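Side-chain contacts in PUA domain-containing protein (Pyrococcus horikoshii, PDB 3D79), which is of unknown function but, with its pre-PUA and PUA domains, probably binds RNA: residues A[15-18]-A[19-22]; A[59-62]-A[63-66]. One frame throughout, in Å; residues are numbered along the deposited sequence.

Contact 1 (A[15-18]-A[19-22])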
loop_
_atom_site.group_PDB
_atom_site.type_symbol
_atom_site.label_atom_id
_atom_site.label_comp_id
_atom_site.label_asym_id
_atom_site.label_seq_id
_atom_site.Cartn_x
_atom_site.Cartn_y
_atom_site.Cartn_z
ATOM N N PRO A 15 -1.668 22.117 -5.757
ATOM C CA PRO A 15 -1.245 21.379 -6.947
ATOM C C PRO A 15 0.150 20.774 -6.797
ATOM O O PRO A 15 1.041 21.397 -6.214
ATOM C CB PRO A 15 -1.251 22.449 -8.048
ATOM C CG PRO A 15 -1.083 23.738 -7.327
ATOM C CD PRO A 15 -1.815 23.560 -6.030
ATOM N N LEU A 16 0.324 19.561 -7.313
ATOM C CA LEU A 16 1.628 18.924 -7.317
ATOM C C LEU A 16 2.358 19.294 -8.598
ATOM O O LEU A 16 1.763 19.276 -9.680
ATOM C CB LEU A 16 1.482 17.403 -7.222
ATOM C CG LEU A 16 2.589 16.662 -6.478
ATOM C CD1 LEU A 16 2.365 16.776 -4.978
ATOM C CD2 LEU A 16 2.620 15.206 -6.899
ATOM N N SER A 17 3.644 19.620 -8.469
ATOM C CA SER A 17 4.482 19.970 -9.619
ATOM C C SER A 17 4.685 18.778 -10.551
ATOM O O SER A 17 4.608 17.625 -10.126
ATOM C CB SER A 17 5.846 20.498 -9.156
ATOM O OG SER A 17 6.647 19.450 -8.637
ATOM N N LYS A 18 4.945 19.074 -11.823
ATOM C CA LYS A 18 5.269 18.064 -12.829
ATOM C C LYS A 18 6.466 17.203 -12.409
ATOM O O LYS A 18 6.462 15.989 -12.607
ATOM C CB LYS A 18 5.542 18.750 -14.168
ATOM C CG LYS A 18 6.089 17.856 -15.269
ATOM C CD LYS A 18 5.969 18.517 -16.636
ATOM C CE LYS A 18 6.596 19.895 -16.670
ATOM N NZ LYS A 18 6.303 20.582 -17.972
ATOM N N LYS A 19 7.487 17.843 -11.838
ATOM C CA LYS A 19 8.651 17.123 -11.323
ATOM C C LYS A 19 8.225 16.085 -10.277
ATOM O O LYS A 19 8.655 14.926 -10.328
ATOM C CB LYS A 19 9.667 18.115 -10.741
ATOM C CG LYS A 19 10.876 17.475 -10.060
ATOM C CD LYS A 19 11.645 18.521 -9.256
ATOM C CE LYS A 19 12.700 17.877 -8.364
ATOM N NZ LYS A 19 13.823 17.291 -9.151
ATOM N N ASP A 20 7.363 16.495 -9.350
ATOM C CA ASP A 20 6.869 15.586 -8.321
ATOM C C ASP A 20 5.993 14.470 -8.890
ATOM O O ASP A 20 6.101 13.320 -8.466
ATOM C CB ASP A 20 6.152 16.351 -7.208
ATOM C CG ASP A 20 7.112 17.157 -6.331
ATOM O OD1 ASP A 20 8.336 17.124 -6.573
ATOM O OD2 ASP A 20 6.629 17.821 -5.390
ATOM N N VAL A 21 5.143 14.805 -9.864
ATOM C CA VAL A 21 4.312 13.798 -10.536
ATOM C C VAL A 21 5.194 12.721 -11.177
ATOM O O VAL A 21 4.950 11.523 -11.014
ATOM C CB VAL A 21 3.361 14.441 -11.591
ATOM C CG1 VAL A 21 2.644 13.372 -12.411
ATOM C CG2 VAL A 21 2.349 15.358 -10.909
ATOM N N LYS A 22 6.233 13.152 -11.883
ATOM C CA LYS A 22 7.134 12.221 -12.547
ATOM C C LYS A 22 7.857 11.322 -11.544
ATOM O O LYS A 22 8.060 10.137 -11.806
ATOM C CB LYS A 22 8.117 12.968 -13.441
ATOM C CG LYS A 22 7.452 13.542 -14.682
ATOM C CD LYS A 22 8.457 14.235 -15.583
ATOM C CE LYS A 22 7.778 14.769 -16.842
ATOM N NZ LYS A 22 8.778 15.468 -17.711
#

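Contact 2 (A[59-62]-A[63-66])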
loop_
_atom_site.group_PDB
_atom_site.type_symbol
_atom_site.label_atom_id
_atom_site.label_comp_id
_atom_site.label_asym_id
_atom_site.label_seq_id
_atom_site.Cartn_x
_atom_site.Cartn_y
_atom_site.Cartn_z
ATOM N N ILE A 59 -2.184 12.166 -1.579
ATOM C CA ILE A 59 -2.018 12.591 -2.965
ATOM C C ILE A 59 -3.261 12.182 -3.749
ATOM O O ILE A 59 -3.617 11.000 -3.778
ATOM C CB ILE A 59 -0.765 11.966 -3.622
ATOM C CG1 ILE A 59 0.501 12.231 -2.787
ATOM C CG2 ILE A 59 -0.609 12.455 -5.076
ATOM C CD1 ILE A 59 0.920 13.694 -2.718
ATOM N N LEU A 60 -3.905 13.167 -4.373
ATOM C CA LEU A 60 -5.112 12.954 -5.159
ATOM C C LEU A 60 -4.791 13.006 -6.642
ATOM O O LEU A 60 -4.054 13.885 -7.086
ATOM C CB LEU A 60 -6.178 14.002 -4.821
ATOM C CG LEU A 60 -6.723 13.989 -3.384
ATOM C CD1 LEU A 60 -5.944 14.964 -2.507
ATOM C CD2 LEU A 60 -8.216 14.304 -3.359
ATOM N N VAL A 61 -5.335 12.055 -7.393
ATOM C CA VAL A 61 -5.163 12.010 -8.844
ATOM C C VAL A 61 -6.537 12.214 -9.462
ATOM O O VAL A 61 -7.431 11.385 -9.280
ATOM C CB VAL A 61 -4.548 10.675 -9.312
ATOM C CG1 VAL A 61 -4.317 10.693 -10.817
ATOM C CG2 VAL A 61 -3.233 10.412 -8.589
ATOM N N ASN A 62 -6.697 13.326 -10.177
ATOM C CA ASN A 62 -7.999 13.745 -10.707
ATOM C C ASN A 62 -9.092 13.653 -9.637
ATOM O O ASN A 62 -10.160 13.060 -9.849
ATOM C CB ASN A 62 -8.345 12.965 -11.982
ATOM C CG ASN A 62 -7.256 13.069 -13.034
ATOM O OD1 ASN A 62 -6.671 14.136 -13.237
ATOM N ND2 ASN A 62 -6.972 11.959 -13.705
ATOM N N ASP A 63 -8.767 14.230 -8.479
ATOM C CA ASP A 63 -9.638 14.361 -7.303
ATOM C C ASP A 63 -9.946 13.079 -6.516
ATOM O O ASP A 63 -10.706 13.113 -5.542
ATOM C CB ASP A 63 -10.912 15.154 -7.641
ATOM C CG ASP A 63 -10.601 16.522 -8.211
ATOM O OD1 ASP A 63 -9.923 17.322 -7.524
ATOM O OD2 ASP A 63 -11.027 16.792 -9.354
ATOM N N LYS A 64 -9.356 11.954 -6.911
ATOM C CA LYS A 64 -9.517 10.739 -6.113
ATOM C C LYS A 64 -8.275 10.486 -5.252
ATOM O O LYS A 64 -7.156 10.543 -5.756
ATOM C CB LYS A 64 -9.891 9.523 -6.969
ATOM C CG LYS A 64 -8.790 8.946 -7.821
ATOM C CD LYS A 64 -9.354 7.964 -8.840
ATOM C CE LYS A 64 -8.334 7.644 -9.919
ATOM N NZ LYS A 64 -7.728 8.876 -10.507
ATOM N N PRO A 65 -8.474 10.239 -3.943
ATOM C CA PRO A 65 -7.345 9.937 -3.060
ATOM C C PRO A 65 -6.658 8.654 -3.509
ATOM O O PRO A 65 -7.296 7.599 -3.571
ATOM C CB PRO A 65 -7.997 9.762 -1.681
ATOM C CG PRO A 65 -9.442 9.563 -1.937
ATOM C CD PRO A 65 -9.762 10.250 -3.223
ATOM N N MET A 66 -5.374 8.753 -3.836
ATOM C CA MET A 66 -4.647 7.618 -4.388
ATOM C C MET A 66 -3.480 7.153 -3.529
ATOM O O MET A 66 -3.302 5.951 -3.340
ATOM C CB MET A 66 -4.159 7.921 -5.813
ATOM C CG MET A 66 -5.245 7.784 -6.883
ATOM S SD MET A 66 -5.940 6.123 -7.005
ATOM C CE MET A 66 -4.510 5.189 -7.531
HETATM O O HOH W 1 -6.515 15.944 -8.253
HETATM O O HOH W 2 -8.168 9.482 -13.157
#

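Contact 1 (A[15-18]-A[19-22])
Leu16 lies across the beta-carbon of Asp20, the two side chains meeting at about a right angle, with Leu16 CG 3.7 Å from Asp20 CB. Its CD2 methyl continues past this point to Val21 CG2, 4.0 Å away, so that the residue before the cap packs on the first turn of the helix. Ser17 is the N-cap. A chi1 of 72° turns OG toward the start of the helix, where it accepts a hydrogen bond from Asp20 N at 3.1 Å. The Asp20 carboxylate stays beside this cap, where the helix N-terminus would probably stabilise its negative charge; OD2 also faces Arg69 in a long, weak ion pair. Ser17 O receives Val21 N at 2.9 Å, and Val21 CG2 comes within 3.3 Å of the same Ser17 O. One residue on, Lys22 N donates to Lys18 O, and the aliphatic parts of Lys18 and Lys22 run side by side in the same direction, Lys18 CG touching Lys22 CE at 3.9 Å. Their ammonium nitrogens remain 5.7 Å apart, Lys18 NZ to Lys22 NZ. The contact thus turns the chain from strand 14-15 into helix 18-32, with Leu16 and Val21 resting on Val47 of strand 47-51.

Contact 2 (A[59-62]-A[63-66])
A chi1 of 73° tucks Lys64 CG against its own backbone, and a bend at chi4 (-50°) curls the chain back until NZ reaches the carbonyl of Val61. The setting is a beta hairpin with a two-residue loop, strands 56-61 and 64-70 joined by a type I' turn from Val61 to Lys64, with Asn62 and Asp63 at its corners. Val61 and Lys64 form the hydrogen-bonded pair that closes the turn. Val61 O is gripped twice, by Lys64 N at 3.1 Å and by Lys64 NZ at 2.8 Å, the two donors approaching from opposite faces of the carbonyl plane. Farther from the turn, Met66 N donates to Ile59 O at 2.9 Å. On the face that carries Val61 and Lys64, Val61 CG2 packs against Met66 CG at 3.7 Å. On the other face Leu60 sits beside Pro65, its non-hydrogen-bonded partner, and extends CD2 to 3.5 Å from Asp63 O. Beyond the hairpin, Asp63 OD1 makes a salt bridge with Lys48 NZ, while the Asn62 amide bonds Glu46 N through OD1 and Asp45 through ND2, tying the turn to strand 47-51 and the residues just before it. A water accepts from both Asn62 ND2 and Lys64 NZ, each 2.8 Å from it, and so bridges the two side chains beside the turn.

Contact 1 precedes contact 2 along the chain, and their centres are 13 Å apart, on the same side of the molecule's centre. Both belong to the pre-PUA-like part of the protein and adjoin the same antiparallel sheet: contact 1 follows its edge strand 14-15, which pairs with strand 47-51, and this in turn pairs with strand 56-61 of contact 2. Strand 47-51 is therefore a common neighbour, its Val49 touching both Leu16 of contact 1 and Ile59 of contact 2. The two also meet directly, Leu16 CD1 lying 4.1 Å from Ile59 CD1. Through this apolar link the loop that leads into helix 18-32 is packed against the sheet containing the hairpin.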